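PDB 2WW2: alpha-1,2-mannosidase from Bacteroides thetaiotaomicron, which hydrolyses alpha-mannosidic linkages with inversion of configuration, as a calcium-dependent glycoside hydrolase of family GH92 from a human gut symbiont. Local coordinates for residues P542-L547 / Y592-I597. Numbering follows the deposited sequence.
Sequences PMIARL and YLYDYI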
loop_
_atom_site.group_PDB
_atom_site.type_symbol
_atom_site.label_atom_id
_atom_site.label_comp_id
_atom_site.label_asym_id
_atom_site.label_seq_id
_atom_site.Cartn_x
_atom_site.Cartn_y
_atom_site.Cartn_z
ATOM N N PRO A 542 3.041 25.508 -6.570
ATOM C CA PRO A 542 2.356 24.435 -5.863
ATOM C C PRO A 542 1.693 23.437 -6.811
ATOM O O PRO A 542 1.589 22.255 -6.481
ATOM C CB PRO A 542 1.288 25.170 -5.049
ATOM C CG PRO A 542 1.740 26.546 -4.964
ATOM C CD PRO A 542 2.528 26.835 -6.195
ATOM N N MET A 543 1.233 23.899 -7.973
ATOM C CA MET A 543 0.625 22.988 -8.928
ATOM C C MET A 543 1.654 22.041 -9.534
ATOM O O MET A 543 1.403 20.850 -9.672
ATOM C CB MET A 543 -0.139 23.723 -10.038
ATOM C CG MET A 543 -0.778 22.724 -11.002
ATOM S SD MET A 543 -1.590 23.433 -12.429
ATOM C CE MET A 543 -3.220 23.699 -11.811
ATOM N N ILE A 544 2.813 22.577 -9.891
ATOM C CA ILE A 544 3.904 21.767 -10.402
ATOM C C ILE A 544 4.308 20.691 -9.383
ATOM O O ILE A 544 4.591 19.541 -9.744
ATOM C CB ILE A 544 5.125 22.641 -10.735
ATOM C CG1 ILE A 544 4.844 23.498 -11.972
ATOM C CG2 ILE A 544 6.371 21.771 -10.898
ATOM C CD1 ILE A 544 5.785 24.695 -12.119
ATOM N N ALA A 545 4.316 21.065 -8.111
ATOM C CA ALA A 545 4.700 20.144 -7.045
ATOM C C ALA A 545 3.693 19.014 -6.921
ATOM O O ALA A 545 4.056 17.869 -6.700
ATOM C CB ALA A 545 4.815 20.887 -5.723
ATOM N N ARG A 546 2.421 19.336 -7.082
ATOM C CA ARG A 546 1.387 18.328 -6.981
ATOM C C ARG A 546 1.370 17.381 -8.170
ATOM O O ARG A 546 1.076 16.192 -8.017
ATOM C CB ARG A 546 0.044 18.990 -6.747
ATOM C CG ARG A 546 0.065 19.735 -5.434
ATOM C CD ARG A 546 -1.234 20.428 -5.153
ATOM N NE ARG A 546 -2.358 19.498 -5.088
ATOM C CZ ARG A 546 -3.541 19.830 -4.585
ATOM N NH1 ARG A 546 -3.729 21.053 -4.101
ATOM N NH2 ARG A 546 -4.532 18.947 -4.561
ATOM N N LEU A 547 1.712 17.898 -9.349
ATOM C CA LEU A 547 1.862 17.052 -10.519
ATOM C C LEU A 547 3.050 16.134 -10.290
ATOM O O LEU A 547 2.986 14.925 -10.561
ATOM C CB LEU A 547 2.099 17.889 -11.774
ATOM C CG LEU A 547 0.877 18.588 -12.360
ATOM C CD1 LEU A 547 1.346 19.534 -13.455
ATOM C CD2 LEU A 547 -0.113 17.562 -12.912
ATOM N N TYR A 592 0.043 16.732 -19.430
ATOM C CA TYR A 592 0.255 17.876 -20.318
ATOM C C TYR A 592 0.143 19.201 -19.585
ATOM O O TYR A 592 0.408 20.247 -20.179
ATOM C CB TYR A 592 -0.732 17.859 -21.495
ATOM C CG TYR A 592 -0.401 16.788 -22.522
ATOM C CD1 TYR A 592 0.500 17.049 -23.557
ATOM C CD2 TYR A 592 -0.956 15.517 -22.431
ATOM C CE1 TYR A 592 0.830 16.076 -24.492
ATOM C CE2 TYR A 592 -0.624 14.518 -23.357
ATOM C CZ TYR A 592 0.279 14.814 -24.380
ATOM O OH TYR A 592 0.605 13.849 -25.315
ATOM N N LEU A 593 -0.246 19.176 -18.313
ATOM C CA LEU A 593 -0.501 20.439 -17.594
ATOM C C LEU A 593 0.784 21.238 -17.349
ATOM O O LEU A 593 0.738 22.449 -17.177
ATOM C CB LEU A 593 -1.273 20.196 -16.291
ATOM C CG LEU A 593 -2.743 19.786 -16.470
ATOM C CD1 LEU A 593 -3.385 19.362 -15.128
ATOM C CD2 LEU A 593 -3.527 20.916 -17.080
ATOM N N TYR A 594 1.935 20.575 -17.336
ATOM C CA TYR A 594 3.189 21.318 -17.198
ATOM C C TYR A 594 3.369 22.347 -18.320
ATOM O O TYR A 594 4.086 23.319 -18.129
ATOM C CB TYR A 594 4.392 20.408 -17.187
ATOM C CG TYR A 594 4.493 19.425 -16.026
ATOM C CD1 TYR A 594 4.951 19.833 -14.771
ATOM C CD2 TYR A 594 4.212 18.080 -16.213
ATOM C CE1 TYR A 594 5.098 18.923 -13.728
ATOM C CE2 TYR A 594 4.339 17.155 -15.168
ATOM C CZ TYR A 594 4.780 17.583 -13.936
ATOM O OH TYR A 594 4.920 16.665 -12.915
ATOM N N ASP A 595 2.728 22.121 -19.469
ATOM C CA ASP A 595 2.784 23.046 -20.624
ATOM C C ASP A 595 2.150 24.394 -20.324
ATOM O O ASP A 595 2.417 25.380 -21.022
ATOM C CB ASP A 595 2.026 22.480 -21.830
ATOM C CG ASP A 595 2.827 21.459 -22.645
ATOM O OD1 ASP A 595 4.053 21.334 -22.473
ATOM O OD2 ASP A 595 2.208 20.791 -23.512
ATOM N N TYR A 596 1.278 24.426 -19.316
ATOM C CA TYR A 596 0.477 25.610 -18.988
ATOM C C TYR A 596 1.095 26.446 -17.868
ATOM O O TYR A 596 0.664 27.576 -17.602
ATOM C CB TYR A 596 -0.950 25.184 -18.568
ATOM C CG TYR A 596 -1.737 24.527 -19.684
ATOM C CD1 TYR A 596 -2.809 25.189 -20.292
ATOM C CD2 TYR A 596 -1.399 23.258 -20.139
ATOM C CE1 TYR A 596 -3.524 24.597 -21.330
ATOM C CE2 TYR A 596 -2.101 22.655 -21.179
ATOM C CZ TYR A 596 -3.163 23.335 -21.769
ATOM O OH TYR A 596 -3.838 22.735 -22.805
ATOM N N ILE A 597 2.090 25.878 -17.192
ATOM C CA ILE A 597 2.618 26.501 -15.996
ATOM C C ILE A 597 4.142 26.564 -16.019
ATOM O O ILE A 597 4.769 26.658 -14.971
ATOM C CB ILE A 597 2.113 25.768 -14.721
ATOM C CG1 ILE A 597 2.595 24.321 -14.696
ATOM C CG2 ILE A 597 0.609 25.761 -14.694
ATOM C CD1 ILE A 597 1.850 23.458 -13.703
#
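Leu547 lays its CD1 methyl over the centre of one face of the Tyr594 ring, a CH-pi contact in which CD1 stands 3.8 Å from the ring centroid and 10° off the normal. The two side chains slide past each other in opposite directions, so Leu547 CB reaches the phenol end, 3.5 Å from Tyr594 CZ. The Tyr594 hydroxyl lies against Leu547 CB and hydrogen-bonds OD1 of Asp548, the next residue of helix 540-551.

Packing is tightest where Ile597 meets Ile544 and Met543. Ile597 CG1 lies between backbone N and carbonyl carbon (chi1 62°), and CD1 beyond it comes within 3.5 Å of Ile544 CG1, closer than usual for two carbons. Met543, crossing Ile597 at about a right angle, brings SD to 3.7 Å from the same CD1. Contacts are looser around Leu547 CD1, which is 4.0 Å from Ile597 CD1 and 3.9 Å from Leu593 CB, and Ile544 CG2 stays 4.2 Å from Tyr594 CE1. Ile544 is the one touching residue that is partly exposed, although Gln599 and Lys602 also lie on its side chain; Met543 is buried and packs on helix 530-537.

An alanine in place of Tyr594 would probably open a gap above Leu547 CD1 and leave Asp548 OD1 without its phenol partner. Between 542-547 and 592-597, within the catalytic domain, the contact is thus apolar packing and a CH-pi contact rather than charge pairing, while the phenol's directional bond falls one residue further along helix 540-551.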